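PDB 2ZK9: protein-glutaminase from Chryseobacterium proteolyticum, which deamidates glutamine side chains in proteins, hydrolysing the carboxamide to a glutamate carboxylate with release of ammonia. Local coordinates for residues A[60-65]-A[135-140]; A[44-49]-A[84-89]; A[29-34]-A[158-163]; A[74-79]-A[170-175]. All blocks are in the same frame, centred on the assembly; numbering follows the deposited sequence.

Contact 2 lies near the centre of the chain, with contact 1 beside it in the same mixed sheet (centres about 8 Å apart): strand 61-66 pairs with 130-138 in contact 1, while its other neighbour, 82-91, takes helix 42-55 on its face in contact 2. Contact 3, its centre about 13 Å from that of contact 2, sets the loop before helix 42-55 against helix 157-165. Contact 4 lies on the surface, where a disulfide ties the turn before strand 77-80 to a late loop. Contact 3 encloses contacts 1 and 2, which cross each other; contact 4 crosses all three. Helix 157-165 thus packs against early segments; the family's clan CA membership is consistent with a papain-like fold.

Contact 1: A[60-65]-A[135-140]; sequences CEKQFV and ANTAGN
Q63 and N136 form a non-hydrogen-bonded pair of two antiparallel strands, and their amide planes lie only 19° apart. Q63 carries CG anti to the backbone N (chi1 -173°) on an extended chain, which brings NE2 to a lone pair of N136 OD1 at 2.8 Å, nearly in the plane of both amides. The same NE2 also bonds D114 and Q63 OE1 accepts from R118, so the amide is held flat and its orientation fixed. Beside this pair E61 crosses N136 obliquely, and water 1 joins E61 OE2 (2.5 Å) to N136 ND2; E61 OE1 makes a salt bridge with K99. The other face of the two strands carries K62, F64, A135 and T137. T137 OG1 sits in the crowded position between its own N and carbonyl carbon and lies at the edge of the F64 ring, in its plane, 3.5 Å from F64 CE2, while donating to A138 O. K62 bends at chi2 and chi4 so that NZ reaches G139 O at 3.0 Å, in the carbonyl plane; V141 O and H47 ND1 also bind this ammonium. Four backbone bonds join the strands: K62 and T137 exchange two, as do F64 and A135, of which F64 N to A135 O is the straightest (170°). Strand 61-66 thus runs inside the central mixed sheet, with 130-138 on one flank and 82-91 on the other, helix 42-55 packing against C60 and K62, and helix 114-120 against Q63 and V65.

Contact 2: A[44-49]-A[84-89]; sequences ARAHKM and VAILVS
A small methyl and a branched side chain set the fit between helix 42-55 and strand 82-91. A46 points its CB at the strand, where it lies against the backbone of A85, 4.1 Å from CA, with V84 CG1 at 4.3 Å. So small a bump lets the main chains come near, the CA atoms of A46 and A85 being 5.1 Å apart. I86 is the answering projection from the strand and reaches into the groove between A46 and M49, one helical turn on. Its two branches divide that groove: CG2, anti to the carbonyl carbon, rests 3.4 Å from the carbonyl O of A46, whereas CG1, held in the crowded position between N and carbonyl carbon (chi1 62°), carries CD1 to M49 CB at 3.8 Å. M49 crosses I86 obliquely, and the bend at chi3 (-78°) turns its CE back to I86 CG1, 4.2 Å away, so that M49 touches I86 at both ends, through CB and CE. The contact is packing of buried apolar side chains, with one methyl against a helix carbonyl. The short segments run 23° from parallel; a helix laid on the sheet is consistent with a papain-like (clan CA) core. The strand is flanked by 61-66 and 97-102, and on another side of the helix A44, H47 and K48 pack against helix 157-165.

Contact 3: A[29-34]-A[158-163]; sequences SSPCIT and NTNCVL
The irregular chain 29-34 passes beside helix 158-163, coming nearest where P31, which follows a cis peptide bond, has its CA 6.1 Å from that of L163. L163 is the main contributor from the helix. L163 CB lies 3.9 Å from P31 CB and also against C32 O. Its chi1 of -66° sets CG beside the backbone N, and chi2 (175°) then places the methyls: CD1 lies by C32 O and P31 CG, while L163 CD2 reaches T34 OG1 at 3.4 Å. T34, pointing at the helix, holds that hydroxyl in the crowded position between N and carbonyl carbon and lays CG2 beside L163 O. One turn earlier N160 crosses the proline ring at about a right angle, its OD1 3.3 Å from P31 CG and close to CD; this oxygen accepts a hydrogen bond from K48 NZ. Water 2 donates to both C32 O and L163 O, 2.8 Å from each, bridging the two main-chain segments. The chemistry is therefore leucine and proline packing beside a water bridge: the two segments are held by side-chain fit and a shared water, while C32 and C161 are bridged to other parts of the chain, C23 and C183.

Contact 4: A[74-79]-A[170-175]; sequences GTCCVA and SGCSPS
From C172 the side chain leads straight into a disulfide with C76. C172 CB points at 74-79 and rests 3.5 Å from C77 O, with V78 CG1 a little farther away at 3.8 Å. SG, placed anti to the carbonyl carbon and beside the backbone N (chi1 -53°), then closes the bond from C172 SG to C76 SG at 2.1 Å. C172 SG also lies 3.7 Å from V78 CG1, so one valine methyl lies against both atoms of the cysteine side chain. At the far end C76 SG occupies the crowded position between its own N and carbonyl carbon (chi1 59°), and C76 SG comes 4.0 Å from G171 C. That glycine has positive phi as the chain turns into C172. The bridge has a chi3 of 81°, near the right angle that disulfides prefer, which suggests little torsional strain. Beside it water 3 donates to C172 O at 2.8 Å and, at a longer 3.3 Å, to C77 O. The neighbouring C77 points away from 170-175 and pairs with C126, so consecutive cysteines send bridges to different parts of the chain. A covalent bond on the surface thus fastens the turn leading into strand 77-80 to the loop after helix 157-165, with a valine methyl, a few backbone contacts and a water beside it; four disulfides in all are consistent with a protein of an oxidising, extracellular environment.

Contact 1: A[60-65]-A[135-140]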
loop_
_atom_site.group_PDB
_atom_site.type_symbol
_atom_site.label_atom_id
_atom_site.label_comp_id
_atom_site.label_asym_id
_atom_site.label_seq_id
_atom_site.Cartn_x
_atom_site.Cartn_y
_atom_site.Cartn_z
ATOM N N CYS A 60 3.787 8.908 -7.582
ATOM C CA CYS A 60 2.783 7.957 -7.970
ATOM C C CYS A 60 1.421 8.491 -7.555
ATOM O O CYS A 60 1.310 9.534 -6.926
ATOM C CB CYS A 60 3.065 6.611 -7.320
ATOM S SG CYS A 60 3.108 6.651 -5.517
ATOM N N GLU A 61 0.398 7.720 -7.948
ATOM C CA GLU A 61 -0.943 7.920 -7.403
ATOM C C GLU A 61 -1.172 7.004 -6.241
ATOM O O GLU A 61 -0.402 6.029 -6.004
ATOM C CB GLU A 61 -1.980 7.647 -8.519
ATOM C CG GLU A 61 -1.998 8.760 -9.578
ATOM C CD GLU A 61 -2.842 8.341 -10.745
ATOM O OE1 GLU A 61 -2.391 7.508 -11.564
ATOM O OE2 GLU A 61 -4.049 8.780 -10.825
ATOM N N LYS A 62 -2.245 7.199 -5.516
ATOM C CA LYS A 62 -2.855 6.207 -4.631
ATOM C C LYS A 62 -4.095 5.680 -5.336
ATOM O O LYS A 62 -4.791 6.448 -6.004
ATOM C CB LYS A 62 -3.250 6.764 -3.285
ATOM C CG LYS A 62 -2.168 7.389 -2.445
ATOM C CD LYS A 62 -1.140 6.389 -1.926
ATOM C CE LYS A 62 0.028 7.036 -1.234
ATOM N NZ LYS A 62 -0.445 7.843 -0.093
ATOM N N GLN A 63 -4.419 4.413 -5.108
ATOM C CA GLN A 63 -5.779 3.964 -5.357
ATOM C C GLN A 63 -6.370 3.531 -4.012
ATOM O O GLN A 63 -5.761 2.745 -3.286
ATOM C CB GLN A 63 -5.870 2.816 -6.360
ATOM C CG GLN A 63 -7.311 2.475 -6.722
ATOM C CD GLN A 63 -7.466 1.553 -7.899
ATOM O OE1 GLN A 63 -7.833 0.382 -7.757
ATOM N NE2 GLN A 63 -7.129 2.038 -9.097
ATOM N N PHE A 64 -7.547 4.073 -3.715
ATOM C CA PHE A 64 -8.353 3.707 -2.579
ATOM C C PHE A 64 -9.501 2.850 -3.044
ATOM O O PHE A 64 -10.168 3.210 -4.015
ATOM C CB PHE A 64 -8.905 4.933 -1.861
ATOM C CG PHE A 64 -7.850 5.778 -1.195
ATOM C CD1 PHE A 64 -7.526 5.607 0.143
ATOM C CD2 PHE A 64 -7.153 6.763 -1.885
ATOM C CE1 PHE A 64 -6.537 6.329 0.766
ATOM C CE2 PHE A 64 -6.150 7.502 -1.285
ATOM C CZ PHE A 64 -5.839 7.296 0.065
ATOM N N VAL A 65 -9.774 1.746 -2.349
ATOM C CA VAL A 65 -10.933 0.916 -2.646
ATOM C C VAL A 65 -11.738 0.792 -1.366
ATOM O O VAL A 65 -11.155 0.713 -0.283
ATOM C CB VAL A 65 -10.479 -0.458 -3.234
ATOM C CG1 VAL A 65 -9.569 -1.247 -2.332
ATOM C CG2 VAL A 65 -11.696 -1.297 -3.602
ATOM N N ALA A 135 -11.285 4.942 -6.019
ATOM C CA ALA A 135 -10.889 6.263 -6.518
ATOM C C ALA A 135 -9.368 6.337 -6.554
ATOM O O ALA A 135 -8.700 5.884 -5.632
ATOM C CB ALA A 135 -11.429 7.330 -5.596
ATOM N N ASN A 136 -8.857 6.979 -7.570
ATOM C CA ASN A 136 -7.454 7.319 -7.648
ATOM C C ASN A 136 -7.239 8.719 -7.152
ATOM O O ASN A 136 -8.075 9.593 -7.392
ATOM C CB ASN A 136 -6.920 7.256 -9.076
ATOM C CG ASN A 136 -6.979 5.822 -9.616
ATOM O OD1 ASN A 136 -6.937 4.856 -8.878
ATOM N ND2 ASN A 136 -7.006 5.724 -10.907
ATOM N N THR A 137 -6.131 8.969 -6.469
ATOM C CA THR A 137 -5.752 10.283 -6.021
ATOM C C THR A 137 -4.292 10.525 -6.357
ATOM O O THR A 137 -3.520 9.608 -6.590
ATOM C CB THR A 137 -5.921 10.491 -4.513
ATOM O OG1 THR A 137 -4.951 9.697 -3.799
ATOM C CG2 THR A 137 -7.294 10.060 -4.015
ATOM N N ALA A 138 -3.893 11.782 -6.256
ATOM C CA ALA A 138 -2.457 12.066 -6.191
ATOM C C ALA A 138 -1.827 11.289 -5.053
ATOM O O ALA A 138 -2.443 11.034 -3.998
ATOM C CB ALA A 138 -2.255 13.581 -5.948
ATOM N N GLY A 139 -0.575 10.932 -5.231
ATOM C CA GLY A 139 0.167 10.192 -4.242
ATOM C C GLY A 139 0.259 10.844 -2.899
ATOM O O GLY A 139 0.352 10.173 -1.859
ATOM N N ASN A 140 0.252 12.176 -2.891
ATOM C CA ASN A 140 0.439 12.889 -1.617
ATOM C C ASN A 140 -0.758 12.743 -0.688
ATOM O O ASN A 140 -0.630 13.063 0.494
ATOM C CB ASN A 140 0.863 14.327 -1.815
ATOM C CG ASN A 140 -0.156 15.279 -2.302
ATOM O OD1 ASN A 140 0.067 16.516 -2.016
ATOM N ND2 ASN A 140 -1.138 14.866 -2.963
HETATM O O HOH W 1 -5.958 8.192 -12.326
#

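Contact 2: A[44-49]-A[84-89]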
loop_
_atom_site.group_PDB
_atom_site.type_symbol
_atom_site.label_atom_id
_atom_site.label_comp_id
_atom_site.label_asym_id
_atom_site.label_seq_id
_atom_site.Cartn_x
_atom_site.Cartn_y
_atom_site.Cartn_z
ATOM N N ALA A 44 -0.293 3.975 6.032
ATOM C CA ALA A 44 1.119 4.206 6.350
ATOM C C ALA A 44 2.003 3.406 5.423
ATOM O O ALA A 44 3.028 3.896 4.935
ATOM C CB ALA A 44 1.354 3.868 7.808
ATOM N N ARG A 45 1.641 2.138 5.155
ATOM C CA ARG A 45 2.461 1.354 4.224
ATOM C C ARG A 45 2.538 2.031 2.865
ATOM O O ARG A 45 3.585 2.084 2.242
ATOM C CB ARG A 45 1.962 -0.075 4.112
ATOM C CG ARG A 45 1.915 -0.862 5.415
ATOM C CD ARG A 45 1.791 -2.334 5.219
ATOM N NE ARG A 45 0.632 -2.787 4.415
ATOM C CZ ARG A 45 -0.583 -2.948 4.892
ATOM N NH1 ARG A 45 -0.906 -2.729 6.146
ATOM N NH2 ARG A 45 -1.574 -3.334 4.070
ATOM N N ALA A 46 1.393 2.538 2.387
ATOM C CA ALA A 46 1.351 3.164 1.061
ATOM C C ALA A 46 2.177 4.418 1.018
ATOM O O ALA A 46 2.892 4.690 0.054
ATOM C CB ALA A 46 -0.088 3.417 0.643
ATOM N N HIS A 47 2.105 5.246 2.085
ATOM C CA HIS A 47 2.854 6.486 2.078
ATOM C C HIS A 47 4.363 6.233 2.184
ATOM O O HIS A 47 5.155 6.990 1.633
ATOM C CB HIS A 47 2.347 7.392 3.209
ATOM C CG HIS A 47 2.224 8.827 2.809
ATOM N ND1 HIS A 47 1.600 9.185 1.703
ATOM C CD2 HIS A 47 2.578 9.998 3.417
ATOM C CE1 HIS A 47 1.518 10.491 1.583
ATOM N NE2 HIS A 47 2.140 11.005 2.625
ATOM N N LYS A 48 4.742 5.170 2.876
ATOM C CA LYS A 48 6.150 4.788 2.965
ATOM C C LYS A 48 6.662 4.257 1.633
ATOM O O LYS A 48 7.781 4.565 1.218
ATOM C CB LYS A 48 6.371 3.788 4.078
ATOM C CG LYS A 48 7.811 3.590 4.491
ATOM C CD LYS A 48 8.414 4.790 5.206
ATOM C CE LYS A 48 9.783 4.497 5.750
ATOM N NZ LYS A 48 10.431 5.676 6.330
ATOM N N MET A 49 5.835 3.476 0.929
ATOM C CA MET A 49 6.212 3.071 -0.431
ATOM C C MET A 49 6.420 4.269 -1.325
ATOM O O MET A 49 7.354 4.317 -2.120
ATOM C CB MET A 49 5.145 2.154 -1.040
ATOM C CG MET A 49 5.069 0.792 -0.360
ATOM S SD MET A 49 4.083 -0.407 -1.312
ATOM C CE MET A 49 2.413 0.101 -0.933
ATOM N N VAL A 84 -5.771 0.760 0.521
ATOM C CA VAL A 84 -5.043 1.686 -0.302
ATOM C C VAL A 84 -3.688 1.066 -0.642
ATOM O O VAL A 84 -3.093 0.375 0.185
ATOM C CB VAL A 84 -4.895 3.076 0.380
ATOM C CG1 VAL A 84 -4.213 3.002 1.723
ATOM C CG2 VAL A 84 -4.198 4.063 -0.528
ATOM N N ALA A 85 -3.194 1.380 -1.828
ATOM C CA ALA A 85 -1.852 1.074 -2.243
ATOM C C ALA A 85 -1.413 2.121 -3.271
ATOM O O ALA A 85 -2.156 3.012 -3.631
ATOM C CB ALA A 85 -1.746 -0.355 -2.773
ATOM N N ILE A 86 -0.141 2.013 -3.698
ATOM C CA ILE A 86 0.370 2.947 -4.700
ATOM C C ILE A 86 0.090 2.420 -6.087
ATOM O O ILE A 86 0.199 1.222 -6.361
ATOM C CB ILE A 86 1.873 3.264 -4.479
ATOM C CG1 ILE A 86 2.804 2.063 -4.598
ATOM C CG2 ILE A 86 2.043 4.026 -3.179
ATOM C CD1 ILE A 86 4.249 2.447 -4.753
ATOM N N LEU A 87 -0.275 3.347 -6.973
ATOM C CA LEU A 87 -0.614 3.106 -8.357
ATOM C C LEU A 87 0.437 3.833 -9.204
ATOM O O LEU A 87 0.440 5.069 -9.253
ATOM C CB LEU A 87 -2.032 3.588 -8.665
ATOM C CG LEU A 87 -2.508 3.358 -10.082
ATOM C CD1 LEU A 87 -2.703 1.879 -10.369
ATOM C CD2 LEU A 87 -3.761 4.148 -10.355
ATOM N N VAL A 88 1.371 3.076 -9.765
ATOM C CA VAL A 88 2.552 3.583 -10.431
ATOM C C VAL A 88 2.354 3.578 -11.938
ATOM O O VAL A 88 1.860 2.646 -12.522
ATOM C CB VAL A 88 3.752 2.699 -10.043
ATOM C CG1 VAL A 88 5.082 3.247 -10.590
ATOM C CG2 VAL A 88 3.833 2.574 -8.534
ATOM N N SER A 89 2.712 4.696 -12.584
ATOM C CA SER A 89 2.701 4.792 -14.009
ATOM C C SER A 89 4.093 4.615 -14.553
ATOM O O SER A 89 5.044 5.135 -13.980
ATOM C CB SER A 89 2.237 6.183 -14.423
ATOM O OG SER A 89 0.854 6.397 -14.123
#

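Contact 3: A[29-34]-A[158-163]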
loop_
_atom_site.group_PDB
_atom_site.type_symbol
_atom_site.label_atom_id
_atom_site.label_comp_id
_atom_site.label_asym_id
_atom_site.label_seq_id
_atom_site.Cartn_x
_atom_site.Cartn_y
_atom_site.Cartn_z
ATOM N N SER A 29 15.622 -1.038 6.680
ATOM C CA SER A 29 15.928 0.072 7.544
ATOM C C SER A 29 14.720 0.387 8.436
ATOM O O SER A 29 13.603 -0.006 8.178
ATOM C CB SER A 29 16.221 1.314 6.724
ATOM O OG SER A 29 17.165 1.152 5.689
ATOM N N SER A 30 14.970 1.159 9.465
ATOM C CA SER A 30 13.955 1.616 10.388
ATOM C C SER A 30 13.106 2.738 9.834
ATOM O O SER A 30 13.674 3.690 9.304
ATOM C CB SER A 30 14.652 2.141 11.655
ATOM O OG SER A 30 15.185 1.002 12.359
ATOM N N PRO A 31 11.791 2.696 10.037
ATOM C CA PRO A 31 10.945 1.567 10.379
ATOM C C PRO A 31 10.721 0.719 9.125
ATOM O O PRO A 31 10.542 1.236 8.028
ATOM C CB PRO A 31 9.657 2.246 10.832
ATOM C CG PRO A 31 9.547 3.445 9.998
ATOM C CD PRO A 31 11.003 3.903 9.718
ATOM N N CYS A 32 10.671 -0.568 9.344
ATOM C CA CYS A 32 10.356 -1.480 8.259
ATOM C C CYS A 32 8.863 -1.333 7.924
ATOM O O CYS A 32 8.047 -0.911 8.717
ATOM C CB CYS A 32 10.753 -2.901 8.645
ATOM S SG CYS A 32 9.990 -3.561 10.091
ATOM N N ILE A 33 8.517 -1.709 6.666
ATOM C CA ILE A 33 7.150 -1.618 6.208
ATOM C C ILE A 33 6.420 -2.926 6.574
ATOM O O ILE A 33 6.858 -4.023 6.214
ATOM C CB ILE A 33 7.049 -1.338 4.712
ATOM C CG1 ILE A 33 7.888 -0.152 4.297
ATOM C CG2 ILE A 33 5.594 -1.157 4.357
ATOM C CD1 ILE A 33 7.924 0.118 2.807
ATOM N N THR A 34 5.322 -2.787 7.304
ATOM C CA THR A 34 4.634 -3.854 8.003
ATOM C C THR A 34 3.686 -4.645 7.098
ATOM O O THR A 34 2.541 -4.925 7.452
ATOM C CB THR A 34 3.919 -3.216 9.193
ATOM O OG1 THR A 34 3.115 -2.136 8.731
ATOM C CG2 THR A 34 4.906 -2.696 10.246
ATOM N N ASN A 158 3.217 10.738 10.744
ATOM C CA ASN A 158 2.235 9.725 11.120
ATOM C C ASN A 158 2.668 8.341 10.612
ATOM O O ASN A 158 2.597 7.358 11.323
ATOM C CB ASN A 158 0.845 10.094 10.608
ATOM C CG ASN A 158 -0.196 9.297 11.316
ATOM O OD1 ASN A 158 -0.772 8.338 10.743
ATOM N ND2 ASN A 158 -0.520 9.646 12.537
ATOM N N THR A 159 3.103 8.331 9.357
ATOM C CA THR A 159 3.513 7.090 8.698
ATOM C C THR A 159 4.529 6.358 9.516
ATOM O O THR A 159 4.404 5.170 9.807
ATOM C CB THR A 159 4.062 7.405 7.301
ATOM O OG1 THR A 159 3.038 7.842 6.421
ATOM C CG2 THR A 159 4.725 6.192 6.671
ATOM N N ASN A 160 5.619 7.056 9.866
ATOM C CA ASN A 160 6.726 6.384 10.556
ATOM C C ASN A 160 6.300 5.955 11.946
ATOM O O ASN A 160 6.731 4.909 12.429
ATOM C CB ASN A 160 7.961 7.281 10.559
ATOM C CG ASN A 160 8.592 7.382 9.215
ATOM O OD1 ASN A 160 8.803 6.350 8.538
ATOM N ND2 ASN A 160 9.014 8.573 8.826
ATOM N N CYS A 161 5.466 6.759 12.612
ATOM C CA CYS A 161 4.992 6.416 13.957
ATOM C C CYS A 161 4.143 5.171 13.932
ATOM O O CYS A 161 4.300 4.254 14.774
ATOM C CB CYS A 161 4.158 7.582 14.529
ATOM S SG CYS A 161 3.921 7.507 16.322
ATOM N N VAL A 162 3.230 5.069 12.948
ATOM C CA VAL A 162 2.341 3.904 12.846
ATOM C C VAL A 162 3.164 2.676 12.499
ATOM O O VAL A 162 2.969 1.611 13.089
ATOM C CB VAL A 162 1.220 4.189 11.854
ATOM C CG1 VAL A 162 0.474 2.924 11.501
ATOM C CG2 VAL A 162 0.299 5.265 12.398
ATOM N N LEU A 163 4.053 2.785 11.521
ATOM C CA LEU A 163 4.888 1.629 11.182
ATOM C C LEU A 163 5.673 1.133 12.402
ATOM O O LEU A 163 5.773 -0.077 12.621
ATOM C CB LEU A 163 5.829 1.938 10.036
ATOM C CG LEU A 163 5.172 2.213 8.669
ATOM C CD1 LEU A 163 6.243 2.625 7.681
ATOM C CD2 LEU A 163 4.388 1.004 8.194
HETATM O O HOH W 2 8.098 -1.051 11.466
#

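Contact 4: A[74-79]-A[170-175]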
loop_
_atom_site.group_PDB
_atom_site.type_symbol
_atom_site.label_atom_id
_atom_site.label_comp_id
_atom_site.label_asym_id
_atom_site.label_seq_id
_atom_site.Cartn_x
_atom_site.Cartn_y
_atom_site.Cartn_z
ATOM N N GLY A 74 -3.028 -16.200 3.001
ATOM C CA GLY A 74 -2.626 -17.566 2.818
ATOM C C GLY A 74 -2.711 -18.410 4.079
ATOM O O GLY A 74 -2.795 -19.614 4.028
ATOM N N THR A 75 -2.796 -17.802 5.255
ATOM C CA THR A 75 -3.186 -18.608 6.435
ATOM C C THR A 75 -4.267 -17.925 7.269
ATOM O O THR A 75 -4.906 -18.600 8.078
ATOM C CB THR A 75 -1.947 -18.891 7.299
ATOM O OG1 THR A 75 -2.384 -19.758 8.334
ATOM C CG2 THR A 75 -1.484 -17.560 7.883
ATOM N N CYS A 76 -4.542 -16.605 7.083
ATOM C CA CYS A 76 -5.636 -15.991 7.831
ATOM C C CYS A 76 -6.251 -14.879 7.036
ATOM O O CYS A 76 -5.710 -14.408 6.065
ATOM C CB CYS A 76 -5.129 -15.515 9.180
ATOM S SG CYS A 76 -3.789 -14.331 9.119
ATOM N N CYS A 77 -7.434 -14.471 7.457
ATOM C CA CYS A 77 -8.267 -13.465 6.835
ATOM C C CYS A 77 -8.307 -12.209 7.646
ATOM O O CYS A 77 -8.341 -12.238 8.889
ATOM C CB CYS A 77 -9.710 -13.974 6.715
ATOM S SG CYS A 77 -9.955 -15.358 5.651
ATOM N N VAL A 78 -8.407 -11.085 6.905
ATOM C CA VAL A 78 -8.738 -9.800 7.513
ATOM C C VAL A 78 -9.944 -9.216 6.777
ATOM O O VAL A 78 -10.235 -9.520 5.613
ATOM C CB VAL A 78 -7.562 -8.811 7.447
ATOM C CG1 VAL A 78 -6.443 -9.310 8.351
ATOM C CG2 VAL A 78 -7.149 -8.572 5.996
ATOM N N ALA A 79 -10.663 -8.368 7.485
ATOM C CA ALA A 79 -11.794 -7.622 6.953
ATOM C C ALA A 79 -11.459 -6.149 7.071
ATOM O O ALA A 79 -10.939 -5.684 8.088
ATOM C CB ALA A 79 -13.049 -7.947 7.710
ATOM N N SER A 170 2.420 -9.364 13.173
ATOM C CA SER A 170 2.335 -10.175 11.969
ATOM C C SER A 170 1.048 -10.946 11.957
ATOM O O SER A 170 0.543 -11.345 12.977
ATOM C CB SER A 170 3.518 -11.132 11.915
ATOM O OG SER A 170 3.607 -11.771 10.660
ATOM N N GLY A 171 0.544 -11.247 10.751
ATOM C CA GLY A 171 -0.661 -12.015 10.602
ATOM C C GLY A 171 -1.927 -11.202 10.842
ATOM O O GLY A 171 -1.952 -9.994 10.617
ATOM N N CYS A 172 -2.973 -11.892 11.286
ATOM C CA CYS A 172 -4.294 -11.319 11.361
ATOM C C CYS A 172 -4.737 -11.047 12.784
ATOM O O CYS A 172 -5.908 -10.761 12.998
ATOM C CB CYS A 172 -5.318 -12.187 10.621
ATOM S SG CYS A 172 -4.809 -12.545 8.901
ATOM N N SER A 173 -3.820 -11.107 13.717
ATOM C CA SER A 173 -3.992 -10.789 15.119
ATOM C C SER A 173 -2.797 -9.981 15.565
ATOM O O SER A 173 -1.693 -10.228 15.091
ATOM C CB SER A 173 -4.130 -12.075 15.933
ATOM O OG SER A 173 -5.265 -12.852 15.553
ATOM N N PRO A 174 -2.937 -9.037 16.478
ATOM C CA PRO A 174 -4.205 -8.644 17.090
ATOM C C PRO A 174 -5.124 -7.893 16.136
ATOM O O PRO A 174 -4.689 -7.203 15.236
ATOM C CB PRO A 174 -3.756 -7.733 18.241
ATOM C CG PRO A 174 -2.492 -7.131 17.750
ATOM C CD PRO A 174 -1.822 -8.254 17.000
ATOM N N SER A 175 -6.440 -8.065 16.372
ATOM C CA SER A 175 -7.459 -7.378 15.605
ATOM C C SER A 175 -8.564 -6.994 16.593
ATOM O O SER A 175 -9.096 -7.909 17.236
ATOM C CB SER A 175 -8.011 -8.153 14.430
ATOM O OG SER A 175 -9.017 -7.406 13.785
HETATM O O HOH W 3 -8.220 -10.210 11.476
#